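Local coordinates for protein thiamine-monophosphate kinase (Stenotrophomonas maltophilia, PDB 6XEP) that probably catalyses the ATP-dependent phosphorylation of thiamine monophosphate to thiamine diphosphate, the active form of vitamin B1, at residues 154-159 with 233-238; 208-213 with 299-304; 175-180 with 257-262; 119-124 with 204-209; 278-283 with 288-293. All coordinates share one frame; numbering follows the deposited sequence.

Contact 1 (154-159 with 233-238); sequences DRAQLG and GHIAAR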
# COMPACT_ATOMS: atom_id res chain seq x y z
N ASP A 154 23.13 7.26 -7.52
CA ASP A 154 24.52 7.11 -7.12
C ASP A 154 25.50 7.15 -8.29
O ASP A 154 26.69 6.86 -8.11
CB ASP A 154 24.71 5.82 -6.31
CG ASP A 154 24.46 4.56 -7.14
OD1 ASP A 154 23.81 4.65 -8.19
OD2 ASP A 154 24.90 3.47 -6.73
N ARG A 155 25.06 7.56 -9.48
CA ARG A 155 25.91 7.45 -10.65
C ARG A 155 26.24 8.79 -11.29
O ARG A 155 26.66 8.83 -12.45
CB ARG A 155 25.28 6.50 -11.67
CG ARG A 155 25.24 5.07 -11.14
CD ARG A 155 24.85 4.05 -12.18
NE ARG A 155 25.03 2.69 -11.67
CZ ARG A 155 24.36 1.63 -12.12
NH1 ARG A 155 23.44 1.77 -13.07
NH2 ARG A 155 24.60 0.43 -11.59
N ALA A 156 26.11 9.89 -10.56
CA ALA A 156 26.60 11.16 -11.08
C ALA A 156 28.10 11.07 -11.32
O ALA A 156 28.82 10.40 -10.58
CB ALA A 156 26.27 12.30 -10.11
N GLN A 157 28.58 11.72 -12.38
CA GLN A 157 29.98 11.68 -12.77
C GLN A 157 30.59 13.07 -12.67
O GLN A 157 29.92 14.07 -12.94
CB GLN A 157 30.14 11.16 -14.21
CG GLN A 157 29.67 9.73 -14.38
CD GLN A 157 30.44 8.78 -13.51
OE1 GLN A 157 31.67 8.72 -13.57
NE2 GLN A 157 29.73 8.03 -12.67
N LEU A 158 31.87 13.12 -12.29
CA LEU A 158 32.59 14.38 -12.30
C LEU A 158 32.48 15.04 -13.67
O LEU A 158 32.60 14.38 -14.70
CB LEU A 158 34.06 14.15 -11.92
CG LEU A 158 34.30 13.57 -10.52
CD1 LEU A 158 35.79 13.50 -10.21
CD2 LEU A 158 33.59 14.37 -9.45
N GLY A 159 32.24 16.35 -13.67
CA GLY A 159 32.04 17.08 -14.90
C GLY A 159 30.62 17.11 -15.44
O GLY A 159 30.36 17.84 -16.41
N GLY A 233 21.04 16.74 -2.70
CA GLY A 233 21.89 16.19 -1.65
C GLY A 233 22.00 14.68 -1.67
O GLY A 233 23.06 14.13 -1.39
N HIS A 234 20.90 13.99 -1.97
CA HIS A 234 20.97 12.54 -2.10
C HIS A 234 21.86 12.13 -3.28
O HIS A 234 22.62 11.17 -3.17
CB HIS A 234 19.57 11.94 -2.29
CG HIS A 234 18.63 12.22 -1.17
ND1 HIS A 234 19.03 12.22 0.15
CD2 HIS A 234 17.31 12.52 -1.16
CE1 HIS A 234 17.99 12.51 0.92
NE2 HIS A 234 16.93 12.69 0.15
N ILE A 235 21.77 12.84 -4.41
CA ILE A 235 22.67 12.50 -5.52
C ILE A 235 24.13 12.71 -5.11
O ILE A 235 25.00 11.87 -5.37
CB ILE A 235 22.33 13.31 -6.78
CG1 ILE A 235 20.97 12.89 -7.34
CG2 ILE A 235 23.39 13.09 -7.86
CD1 ILE A 235 20.62 13.56 -8.67
N ALA A 236 24.42 13.84 -4.48
CA ALA A 236 25.80 14.15 -4.12
C ALA A 236 26.36 13.11 -3.16
O ALA A 236 27.48 12.61 -3.33
CB ALA A 236 25.85 15.55 -3.48
N ALA A 237 25.58 12.76 -2.13
CA ALA A 237 26.03 11.80 -1.13
C ALA A 237 26.18 10.41 -1.74
O ALA A 237 27.23 9.77 -1.61
CB ALA A 237 25.06 11.78 0.05
N ARG A 238 25.15 9.93 -2.45
CA ARG A 238 25.21 8.57 -2.98
C ARG A 238 26.28 8.43 -4.06
O ARG A 238 26.89 7.37 -4.18
CB ARG A 238 23.82 8.18 -3.52
CG ARG A 238 22.74 8.19 -2.43
CD ARG A 238 22.65 6.86 -1.71
NE ARG A 238 22.08 5.88 -2.63
CZ ARG A 238 22.77 4.90 -3.20
NH1 ARG A 238 24.05 4.74 -2.91
NH2 ARG A 238 22.17 4.07 -4.05
O HOH W 1 25.93 2.96 -4.41

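Contact 2 (208-213 with 299-304); sequences VTLGLR and LPLTRI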
# COMPACT_ATOMS: atom_id res chain seq x y z
N VAL A 208 6.52 11.66 -15.68
CA VAL A 208 6.71 10.25 -16.05
C VAL A 208 7.33 10.14 -17.44
O VAL A 208 8.27 9.36 -17.66
CB VAL A 208 5.37 9.49 -15.96
CG1 VAL A 208 5.58 8.04 -16.37
CG2 VAL A 208 4.78 9.55 -14.53
N THR A 209 6.80 10.89 -18.41
CA THR A 209 7.33 10.78 -19.77
C THR A 209 8.81 11.15 -19.81
O THR A 209 9.62 10.47 -20.46
CB THR A 209 6.53 11.67 -20.73
OG1 THR A 209 5.15 11.31 -20.65
CG2 THR A 209 7.00 11.45 -22.15
N LEU A 210 9.20 12.21 -19.11
CA LEU A 210 10.62 12.55 -19.01
C LEU A 210 11.41 11.40 -18.39
O LEU A 210 12.47 11.01 -18.91
CB LEU A 210 10.81 13.81 -18.18
CG LEU A 210 12.25 14.22 -17.88
CD1 LEU A 210 13.01 14.58 -19.14
CD2 LEU A 210 12.22 15.44 -16.94
N GLY A 211 10.92 10.85 -17.29
CA GLY A 211 11.64 9.77 -16.63
C GLY A 211 11.91 8.59 -17.54
O GLY A 211 12.99 8.00 -17.51
N LEU A 212 10.95 8.29 -18.42
CA LEU A 212 11.07 7.18 -19.35
C LEU A 212 12.02 7.46 -20.49
O LEU A 212 12.35 6.54 -21.24
CB LEU A 212 9.71 6.83 -19.93
CG LEU A 212 8.75 6.13 -18.96
CD1 LEU A 212 7.43 5.97 -19.64
CD2 LEU A 212 9.31 4.77 -18.54
N ARG A 213 12.46 8.71 -20.65
CA ARG A 213 13.42 9.03 -21.69
C ARG A 213 14.81 9.30 -21.16
O ARG A 213 15.77 9.20 -21.94
CB ARG A 213 12.94 10.22 -22.51
CG ARG A 213 11.70 9.86 -23.32
CD ARG A 213 11.54 10.73 -24.53
NE ARG A 213 10.14 10.75 -24.93
CZ ARG A 213 9.64 11.56 -25.85
NH1 ARG A 213 8.34 11.50 -26.12
NH2 ARG A 213 10.42 12.44 -26.48
N LEU A 299 8.40 20.61 -22.35
CA LEU A 299 8.68 20.64 -20.93
C LEU A 299 10.01 21.34 -20.71
O LEU A 299 11.03 20.90 -21.25
CB LEU A 299 8.72 19.22 -20.35
CG LEU A 299 9.18 19.12 -18.90
CD1 LEU A 299 8.14 19.67 -17.90
CD2 LEU A 299 9.53 17.68 -18.57
N PRO A 300 10.06 22.42 -19.94
CA PRO A 300 11.35 23.08 -19.72
C PRO A 300 12.33 22.14 -19.03
O PRO A 300 11.99 21.45 -18.07
CB PRO A 300 11.00 24.27 -18.82
CG PRO A 300 9.54 24.51 -19.08
CD PRO A 300 8.95 23.13 -19.28
N LEU A 301 13.57 22.14 -19.53
CA LEU A 301 14.70 21.53 -18.84
C LEU A 301 15.78 22.60 -18.73
O LEU A 301 16.22 23.14 -19.75
CB LEU A 301 15.24 20.31 -19.59
CG LEU A 301 14.18 19.25 -19.88
CD1 LEU A 301 14.71 18.22 -20.88
CD2 LEU A 301 13.72 18.59 -18.58
N THR A 302 16.21 22.88 -17.51
CA THR A 302 17.07 24.02 -17.23
C THR A 302 18.38 23.53 -16.62
O THR A 302 18.37 22.80 -15.63
CB THR A 302 16.37 25.00 -16.30
OG1 THR A 302 15.15 25.42 -16.92
CG2 THR A 302 17.26 26.24 -16.02
N ARG A 303 19.50 23.93 -17.23
CA ARG A 303 20.81 23.60 -16.69
C ARG A 303 21.11 24.53 -15.52
O ARG A 303 21.17 25.76 -15.69
CB ARG A 303 21.87 23.71 -17.78
CG ARG A 303 23.27 23.22 -17.39
CD ARG A 303 24.20 23.09 -18.61
NE ARG A 303 24.25 24.31 -19.39
CZ ARG A 303 25.07 25.33 -19.12
NH1 ARG A 303 25.91 25.25 -18.09
NH2 ARG A 303 25.05 26.42 -19.89
N ILE A 304 21.29 23.97 -14.33
CA ILE A 304 21.37 24.76 -13.11
C ILE A 304 22.70 24.62 -12.37
O ILE A 304 22.90 25.32 -11.38
CB ILE A 304 20.20 24.42 -12.15
CG1 ILE A 304 20.21 22.93 -11.77
CG2 ILE A 304 18.87 24.82 -12.79
CD1 ILE A 304 19.31 22.61 -10.58

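Contact 3 (175-180 with 257-262); sequences LRLWQQ and RELLGR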
# COMPACT_ATOMS: atom_id res chain seq x y z
N LEU A 175 1.81 27.53 -0.62
CA LEU A 175 1.67 27.22 0.80
C LEU A 175 1.93 28.45 1.66
O LEU A 175 1.19 28.72 2.61
CB LEU A 175 2.62 26.08 1.18
CG LEU A 175 2.38 25.39 2.54
CD1 LEU A 175 1.03 24.66 2.52
CD2 LEU A 175 3.51 24.42 2.89
N ARG A 176 2.97 29.22 1.33
CA ARG A 176 3.27 30.43 2.09
C ARG A 176 2.13 31.44 1.98
O ARG A 176 1.73 32.05 2.99
CB ARG A 176 4.58 31.05 1.60
CG ARG A 176 5.84 30.50 2.21
CD ARG A 176 7.02 31.09 1.48
NE ARG A 176 8.32 30.67 1.99
CZ ARG A 176 9.18 31.50 2.56
NH1 ARG A 176 8.87 32.79 2.69
NH2 ARG A 176 10.34 31.05 3.00
N LEU A 177 1.65 31.69 0.76
CA LEU A 177 0.52 32.61 0.61
C LEU A 177 -0.69 32.14 1.39
O LEU A 177 -1.38 32.94 2.04
CB LEU A 177 0.18 32.79 -0.87
CG LEU A 177 1.26 33.49 -1.69
CD1 LEU A 177 0.96 33.33 -3.17
CD2 LEU A 177 1.35 34.96 -1.32
N TRP A 178 -0.95 30.83 1.36
CA TRP A 178 -2.06 30.29 2.14
C TRP A 178 -1.86 30.53 3.64
O TRP A 178 -2.78 30.95 4.34
CB TRP A 178 -2.24 28.81 1.82
CG TRP A 178 -3.17 28.06 2.72
CD1 TRP A 178 -4.54 28.09 2.70
CD2 TRP A 178 -2.81 27.14 3.75
NE1 TRP A 178 -5.04 27.25 3.67
CE2 TRP A 178 -3.99 26.66 4.33
CE3 TRP A 178 -1.59 26.70 4.25
CZ2 TRP A 178 -3.99 25.74 5.38
CZ3 TRP A 178 -1.58 25.77 5.28
CH2 TRP A 178 -2.77 25.31 5.84
N GLN A 179 -0.64 30.30 4.15
CA GLN A 179 -0.37 30.51 5.57
C GLN A 179 -0.48 31.98 5.97
O GLN A 179 -0.89 32.29 7.09
CB GLN A 179 1.02 29.98 5.91
CG GLN A 179 1.15 28.47 5.77
CD GLN A 179 2.60 28.01 5.69
OE1 GLN A 179 3.51 28.79 5.42
NE2 GLN A 179 2.82 26.71 5.91
N GLN A 180 -0.12 32.88 5.06
CA GLN A 180 -0.24 34.30 5.32
C GLN A 180 -1.66 34.80 5.17
O GLN A 180 -1.92 35.99 5.44
CB GLN A 180 0.68 35.08 4.38
CG GLN A 180 2.12 34.69 4.53
CD GLN A 180 3.00 35.28 3.44
OE1 GLN A 180 2.52 35.98 2.54
NE2 GLN A 180 4.29 35.01 3.52
N ARG A 257 7.67 34.50 -9.18
CA ARG A 257 8.41 35.75 -9.17
C ARG A 257 7.48 36.95 -8.94
O ARG A 257 7.87 37.91 -8.27
CB ARG A 257 9.20 35.90 -10.47
CG ARG A 257 10.58 36.48 -10.26
CD ARG A 257 11.31 36.71 -11.57
NE ARG A 257 12.06 35.56 -12.07
CZ ARG A 257 13.23 35.14 -11.58
NH1 ARG A 257 13.78 35.75 -10.54
NH2 ARG A 257 13.84 34.10 -12.12
N GLU A 258 6.25 36.88 -9.45
CA GLU A 258 5.34 38.02 -9.33
C GLU A 258 4.77 38.16 -7.93
O GLU A 258 4.56 39.29 -7.46
CB GLU A 258 4.20 37.89 -10.35
CG GLU A 258 3.42 39.15 -10.54
CD GLU A 258 4.17 40.18 -11.38
OE1 GLU A 258 3.86 41.38 -11.26
OE2 GLU A 258 5.07 39.78 -12.15
N LEU A 259 4.49 37.05 -7.24
CA LEU A 259 3.71 37.10 -6.01
C LEU A 259 4.55 37.00 -4.74
O LEU A 259 4.05 37.34 -3.66
CB LEU A 259 2.67 35.97 -6.00
CG LEU A 259 1.57 36.09 -7.06
CD1 LEU A 259 0.57 34.95 -6.92
CD2 LEU A 259 0.88 37.45 -6.99
N LEU A 260 5.78 36.52 -4.83
CA LEU A 260 6.67 36.43 -3.68
C LEU A 260 7.87 37.34 -3.90
O LEU A 260 8.30 37.56 -5.04
CB LEU A 260 7.15 34.99 -3.43
CG LEU A 260 6.18 34.07 -2.67
CD1 LEU A 260 4.95 33.74 -3.49
CD2 LEU A 260 6.90 32.81 -2.22
N GLY A 261 8.39 37.89 -2.81
CA GLY A 261 9.57 38.71 -2.91
C GLY A 261 10.78 37.91 -3.36
O GLY A 261 10.78 36.68 -3.38
N ARG A 262 11.83 38.64 -3.72
CA ARG A 262 13.03 38.01 -4.28
C ARG A 262 13.61 36.95 -3.34
O ARG A 262 13.95 35.84 -3.78
CB ARG A 262 14.03 39.12 -4.61
CG ARG A 262 15.49 38.77 -4.66
CD ARG A 262 16.30 40.09 -4.72
NE ARG A 262 15.90 41.05 -3.68
CZ ARG A 262 15.31 42.23 -3.91
NH1 ARG A 262 14.99 43.02 -2.90
NH2 ARG A 262 15.07 42.64 -5.15

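Contact 4 (119-124 with 204-209); sequences DQHDIA and PTPRVT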
# COMPACT_ATOMS: atom_id res chain seq x y z
N ASP A 119 -5.22 7.86 -15.82
CA ASP A 119 -5.44 7.59 -17.23
C ASP A 119 -4.33 8.16 -18.10
O ASP A 119 -4.00 7.59 -19.15
CB ASP A 119 -6.79 8.15 -17.69
CG ASP A 119 -7.96 7.42 -17.05
OD1 ASP A 119 -7.71 6.42 -16.33
OD2 ASP A 119 -9.12 7.84 -17.28
N GLN A 120 -3.77 9.30 -17.72
CA GLN A 120 -2.72 9.92 -18.52
C GLN A 120 -1.46 9.08 -18.57
O GLN A 120 -0.64 9.27 -19.47
CB GLN A 120 -2.37 11.29 -17.97
CG GLN A 120 -3.40 12.36 -18.24
CD GLN A 120 -3.02 13.66 -17.56
OE1 GLN A 120 -1.86 14.06 -17.57
NE2 GLN A 120 -4.00 14.32 -16.96
N HIS A 121 -1.24 8.22 -17.58
CA HIS A 121 0.02 7.48 -17.48
C HIS A 121 -0.19 5.99 -17.55
O HIS A 121 0.74 5.21 -17.29
CB HIS A 121 0.74 7.91 -16.21
CG HIS A 121 1.08 9.36 -16.21
ND1 HIS A 121 1.99 9.90 -17.09
CD2 HIS A 121 0.57 10.40 -15.51
CE1 HIS A 121 2.06 11.21 -16.90
NE2 HIS A 121 1.22 11.53 -15.94
N ASP A 122 -1.41 5.58 -17.92
CA ASP A 122 -1.76 4.17 -18.11
C ASP A 122 -1.39 3.34 -16.88
O ASP A 122 -0.88 2.23 -16.99
CB ASP A 122 -1.10 3.60 -19.36
CG ASP A 122 -1.69 4.18 -20.64
OD1 ASP A 122 -2.87 4.57 -20.63
OD2 ASP A 122 -0.97 4.25 -21.65
N ILE A 123 -1.65 3.89 -15.69
CA ILE A 123 -1.51 3.10 -14.47
C ILE A 123 -2.91 2.71 -14.01
O ILE A 123 -3.82 3.55 -13.99
CB ILE A 123 -0.72 3.85 -13.38
CG1 ILE A 123 -0.45 2.91 -12.19
CG2 ILE A 123 -1.45 5.12 -12.90
CD1 ILE A 123 0.44 3.50 -11.05
N ALA A 124 -3.10 1.43 -13.71
CA ALA A 124 -4.42 0.89 -13.44
C ALA A 124 -4.58 0.61 -11.95
O ALA A 124 -3.79 -0.14 -11.37
CB ALA A 124 -4.65 -0.39 -14.24
N PRO A 204 0.33 18.77 -8.55
CA PRO A 204 1.67 18.70 -9.17
C PRO A 204 1.65 17.74 -10.36
O PRO A 204 0.86 16.79 -10.39
CB PRO A 204 2.56 18.19 -8.03
CG PRO A 204 1.64 17.38 -7.16
CD PRO A 204 0.33 18.18 -7.20
N THR A 205 2.54 17.97 -11.33
CA THR A 205 2.58 17.14 -12.53
C THR A 205 3.75 16.16 -12.47
O THR A 205 4.91 16.59 -12.60
CB THR A 205 2.68 18.01 -13.78
OG1 THR A 205 1.60 18.96 -13.79
CG2 THR A 205 2.58 17.14 -15.04
N PRO A 206 3.52 14.85 -12.29
CA PRO A 206 4.66 13.92 -12.26
C PRO A 206 5.26 13.78 -13.65
O PRO A 206 4.53 13.65 -14.62
CB PRO A 206 4.03 12.61 -11.77
CG PRO A 206 2.59 12.67 -12.28
CD PRO A 206 2.22 14.16 -12.16
N ARG A 207 6.59 13.83 -13.73
CA ARG A 207 7.23 13.88 -15.05
C ARG A 207 7.57 12.48 -15.53
O ARG A 207 8.73 12.13 -15.78
CB ARG A 207 8.46 14.79 -15.00
CG ARG A 207 8.18 16.16 -14.40
CD ARG A 207 7.14 16.95 -15.21
NE ARG A 207 7.09 18.32 -14.73
CZ ARG A 207 6.22 19.23 -15.14
NH1 ARG A 207 5.31 18.91 -16.07
NH2 ARG A 207 6.27 20.46 -14.62
N VAL A 208 6.52 11.66 -15.68
CA VAL A 208 6.71 10.25 -16.05
C VAL A 208 7.33 10.14 -17.44
O VAL A 208 8.27 9.36 -17.66
CB VAL A 208 5.37 9.49 -15.96
CG1 VAL A 208 5.58 8.04 -16.37
CG2 VAL A 208 4.78 9.55 -14.53
N THR A 209 6.80 10.89 -18.41
CA THR A 209 7.33 10.78 -19.77
C THR A 209 8.81 11.15 -19.81
O THR A 209 9.62 10.47 -20.46
CB THR A 209 6.53 11.67 -20.73
OG1 THR A 209 5.15 11.31 -20.65
CG2 THR A 209 7.00 11.45 -22.15
O HOH W 2 1.57 13.94 -15.59

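Contact 5 (278-283 with 288-293); sequences LCFTAA and DALHYL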
# COMPACT_ATOMS: atom_id res chain seq x y z
N LEU A 278 11.85 16.60 -11.63
CA LEU A 278 12.97 15.66 -11.69
C LEU A 278 14.27 16.45 -11.80
O LEU A 278 14.38 17.34 -12.65
CB LEU A 278 12.85 14.71 -12.88
CG LEU A 278 11.80 13.61 -12.83
CD1 LEU A 278 12.00 12.66 -14.03
CD2 LEU A 278 11.92 12.85 -11.52
N CYS A 279 15.25 16.11 -10.97
CA CYS A 279 16.60 16.68 -11.07
C CYS A 279 17.53 15.58 -11.53
O CYS A 279 17.48 14.46 -10.99
CB CYS A 279 17.05 17.26 -9.72
SG CYS A 279 18.73 17.87 -9.71
N PHE A 280 18.35 15.86 -12.55
CA PHE A 280 19.23 14.81 -13.06
C PHE A 280 20.58 15.40 -13.45
O PHE A 280 20.75 16.61 -13.57
CB PHE A 280 18.61 14.04 -14.23
CG PHE A 280 18.19 14.90 -15.39
CD1 PHE A 280 16.98 15.58 -15.37
CD2 PHE A 280 18.99 14.99 -16.53
CE1 PHE A 280 16.57 16.35 -16.44
CE2 PHE A 280 18.60 15.77 -17.62
CZ PHE A 280 17.38 16.45 -17.57
N THR A 281 21.56 14.51 -13.63
CA THR A 281 22.86 14.91 -14.11
C THR A 281 23.12 14.20 -15.43
O THR A 281 22.60 13.09 -15.67
CB THR A 281 23.98 14.60 -13.08
OG1 THR A 281 24.42 13.24 -13.20
CG2 THR A 281 23.51 14.88 -11.64
N ALA A 282 23.89 14.86 -16.29
CA ALA A 282 24.20 14.36 -17.63
C ALA A 282 25.57 14.86 -18.05
O ALA A 282 26.01 15.94 -17.64
CB ALA A 282 23.15 14.81 -18.66
N ALA A 283 26.24 14.07 -18.89
CA ALA A 283 27.50 14.51 -19.47
C ALA A 283 27.31 15.85 -20.19
O ALA A 283 26.26 16.11 -20.78
CB ALA A 283 28.03 13.45 -20.44
N ASP A 288 23.01 19.83 -26.26
CA ASP A 288 22.20 19.97 -27.46
C ASP A 288 21.02 19.00 -27.42
O ASP A 288 19.88 19.38 -27.72
CB ASP A 288 23.04 19.72 -28.71
CG ASP A 288 24.08 20.80 -28.94
OD1 ASP A 288 24.06 21.82 -28.22
OD2 ASP A 288 24.91 20.63 -29.85
N ALA A 289 21.29 17.75 -27.07
CA ALA A 289 20.24 16.73 -27.09
C ALA A 289 19.16 17.04 -26.06
O ALA A 289 17.97 16.84 -26.33
CB ALA A 289 20.85 15.35 -26.83
N LEU A 290 19.56 17.52 -24.88
CA LEU A 290 18.58 17.81 -23.84
C LEU A 290 17.75 19.04 -24.19
O LEU A 290 16.56 19.08 -23.85
CB LEU A 290 19.29 17.97 -22.49
CG LEU A 290 19.80 16.63 -21.95
CD1 LEU A 290 20.82 16.82 -20.81
CD2 LEU A 290 18.64 15.77 -21.48
N HIS A 291 18.32 20.04 -24.86
CA HIS A 291 17.48 21.14 -25.34
C HIS A 291 16.47 20.64 -26.35
O HIS A 291 15.31 21.05 -26.34
CB HIS A 291 18.35 22.25 -25.93
CG HIS A 291 19.18 22.96 -24.91
ND1 HIS A 291 18.62 23.60 -23.82
CD2 HIS A 291 20.52 23.10 -24.78
CE1 HIS A 291 19.58 24.11 -23.07
NE2 HIS A 291 20.74 23.82 -23.63
N TYR A 292 16.91 19.73 -27.22
CA TYR A 292 15.99 19.14 -28.19
C TYR A 292 14.90 18.34 -27.48
O TYR A 292 13.74 18.38 -27.88
CB TYR A 292 16.74 18.24 -29.16
CG TYR A 292 15.84 17.66 -30.22
CD1 TYR A 292 15.23 16.42 -30.04
CD2 TYR A 292 15.56 18.36 -31.39
CE1 TYR A 292 14.38 15.88 -31.00
CE2 TYR A 292 14.72 17.83 -32.37
CZ TYR A 292 14.13 16.60 -32.16
OH TYR A 292 13.29 16.07 -33.12
N LEU A 293 15.28 17.60 -26.43
CA LEU A 293 14.30 16.82 -25.68
C LEU A 293 13.26 17.72 -25.04
O LEU A 293 12.06 17.41 -25.04
CB LEU A 293 15.02 15.98 -24.61
CG LEU A 293 14.12 15.13 -23.70
CD1 LEU A 293 13.35 14.10 -24.51
CD2 LEU A 293 14.93 14.47 -22.61

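Contact 1 (154-159 with 233-238)
R238, on helix 228-239, bends its side chain back over D154 in the loop that leads to strand 161-165. At its root, R238 CB lies 3.8 Å from D154 CB. The chain then folds at chi2 and chi3 (-88° and -70°) instead of reaching outward, which swings the guanidinium round to the aspartate: one of its faces is laid against D154 CB, with NH1 as the nearest atom of the group at 3.6 Å from that carbon. NE is engaged across the dimer interface, in a salt bridge with D37 of the second subunit. Further out, the two charged planes are turned 47° apart and R238 NH2 stays 3.9 Å from D154 OD2, a long salt bridge. A water fills in for direct contact. It donates to D154 OD2 at 2.6 Å and accepts from R238 NH1 at 3.0 Å, where it lies in the guanidinium plane at the edge. R152 is the stronger ionic partner of the same carboxylate, at OD2. Behind this polar rim A156 CB meets I235 CG2 at 3.7 Å, and S239 OG takes the backbone N-H of A156. R153, a predicted ATP ligand, lies beside R238, and D37 of the second subunit is a predicted magnesium ligand; the network is therefore consistent with the margin of a nucleotide site assembled between the two subunits.

Contact 2 (208-213 with 299-304)
L210 meets two leucines, L299 and L301, in two different attitudes. Against L299 its side chain stands at about a right angle, whereas L301 runs past it in the opposite direction, the two chains sliding alongside each other. Both partners converge on the same branch: L210 CD2 is 3.9 Å from L299 CD2 and also 3.9 Å from L301 CD2. The second branch of L210 helps on the strand side, with CD1 4.1 Å from L301 CD2, while its CB lies 4.1 Å from L299 CD2. L210 can reach both because its CG is anti to the backbone N (chi1 175°), extending the isobutyl group away from the helix toward the start of the strand. No hydrogen bond crosses the contact; it is an interlocking of methyl groups, and only the fit of the hydrocarbon surfaces sets how the side chains are placed. Helix 208-214 thereby rests against the beginning of strand 301-308 and the residues just before it. S165 of the adjoining antiparallel strand 161-165 touches both L210 and L301, and L297 of helix 287-297 also packs on L210, so the leucine is lodged between the sheet and a second helix of the C-terminal, PurM-like domain.

Contact 3 (175-180 with 257-262)
L177 and L260 mark the nearest backbone approach of the two segments, their CA atoms 8.4 Å apart, a spacing that leaves all the contact to side chains. Residues 175-180 form the last part of helix 170-179, and residues 257-262 carry the end of helix 254-259 and the link to the next helix. The result is a small leucine cluster between helices of the C-terminal, AIR synthase-related domain. At L260 the backbone departs from helical angles (psi 148°), ending the helix, and G261 stands at the N-cap position of helix 262-271. Of the two consecutive leucines, L259 points toward helix 170-179, while L260 starts off to the side and only its outer carbons come near. L177 takes them mainly with one branch, CD1, which is 4.1 Å from L259 CD1 and 4.0 Å from L260 CD1. The side chain of L259 stands at about a right angle to that of L177, while L260 comes in at a slant and also brings CD1 to 4.1 Å from L177 CG. L197 of helix 192-202 touches both L177 and L259, and C268 of helix 262-271 touches both L260 and R176, closing the cluster with two further helices. At its edge R176 runs extended from CG to NE, carrying its guanidinium past the leucines to a salt bridge between NH2 and D267, while its aliphatic CD packs 4.1 Å from L260 CD2.

Contact 4 (119-124 with 204-209)
H121 lays its imidazole over V208, in a CH-pi contact in which V208 CG2 sits 4.0 Å from the ring centroid and only 16° off the ring normal. The methyl is displaced toward the rim near ND1, and the closest approach is in fact from V208 CB, 3.6 Å from H121 ND1. V208 presents this branch because its CG2 lies beside the backbone N, with CG1 anti to it (chi1 179°). The ring's opposite face carries Q120 CB, the neighbour in sequence, so the imidazole is sandwiched between aliphatic groups. At its far end H121 NE2 approaches P206 CG, 4.1 Å away at a slant, and is joined to the same residue through a water that stands 2.5 Å from H121 NE2, a short distance, and donates to P206 O at 3.1 Å. The carbonyl of P206 has a second task: it receives a weak bond from V208 N, closing an inverse gamma turn centred on R207. R207 is also the N-cap residue of helix 208-214, and the turn leads directly into that helix, whose first residue, V208, meets the histidine. The contact spans the two halves of the AIR synthase-related fold, since H121 belongs to the N-terminal domain and the turn to the C-terminal one. In the next shell L80 of helix 68-85 packs on both H121 and P206, and P90 of strand 89-99 packs on V208. R207 directs its guanidinium to a salt bridge with E277, while T205 CB rests 3.6 Å above the guanidinium plane.

Contact 5 (278-283 with 288-293)
A282 and L290 are the closest backbone points, CA to CA 9.1 Å, where strand 277-282 ends and, after a short connection, helix 287-297 packs against it. L290 is the residue of 288-293 that makes the contact, and it spreads its two methyls between two strand residues. CD2 goes to the ring of F280, 3.9 Å from CE2, while CD1 lands 3.8 Å from A282 CB and also stays 4.0 Å from F280 CE2. F280 and L290 run past each other in opposite directions, so that the CE2-CZ side of the ring and the two methyls of the leucine come alongside, obliquely to the ring. The phenyl group reaches this position because F280 CG sits between the backbone N and the carbonyl carbon (chi1 56°). F280 and A282 point to the helix side of the sheet, and T281 between them points the other way, as expected of a strand. The ring of W163, on the adjacent strand 161-165, meets that of F280 with the planes about 10° apart, and W163 also touches L290. With strand 301-308 next in the chain, helix 287-297 makes a beta-alpha-beta crossover that skips over strand 161-165. All three contributors are buried and apolar, and no hydrogen bond joins the segments; the contact therefore rests on dispersion and the burial of hydrocarbon, with shape rather than direction setting the fit.

Contacts 2 and 5 form one continuous apolar layer against the six-stranded sheet: their centres are about 7 Å apart, and L210 of one touches L293 of the other. Contact 4 shares helix 208-214 with contact 2 but faces the N-terminal domain, where a histidine and a bridging water add polarity to a buried setting. Contact 1 meets contact 5 through A156 and T281, yet it is only partly buried, and its arginine also reaches the second subunit. Contact 3 stands apart, its centre about 26 Å or more from those of the others, joining a helix to the end of another and the link that follows, with leucines inside and an arginine at the margin.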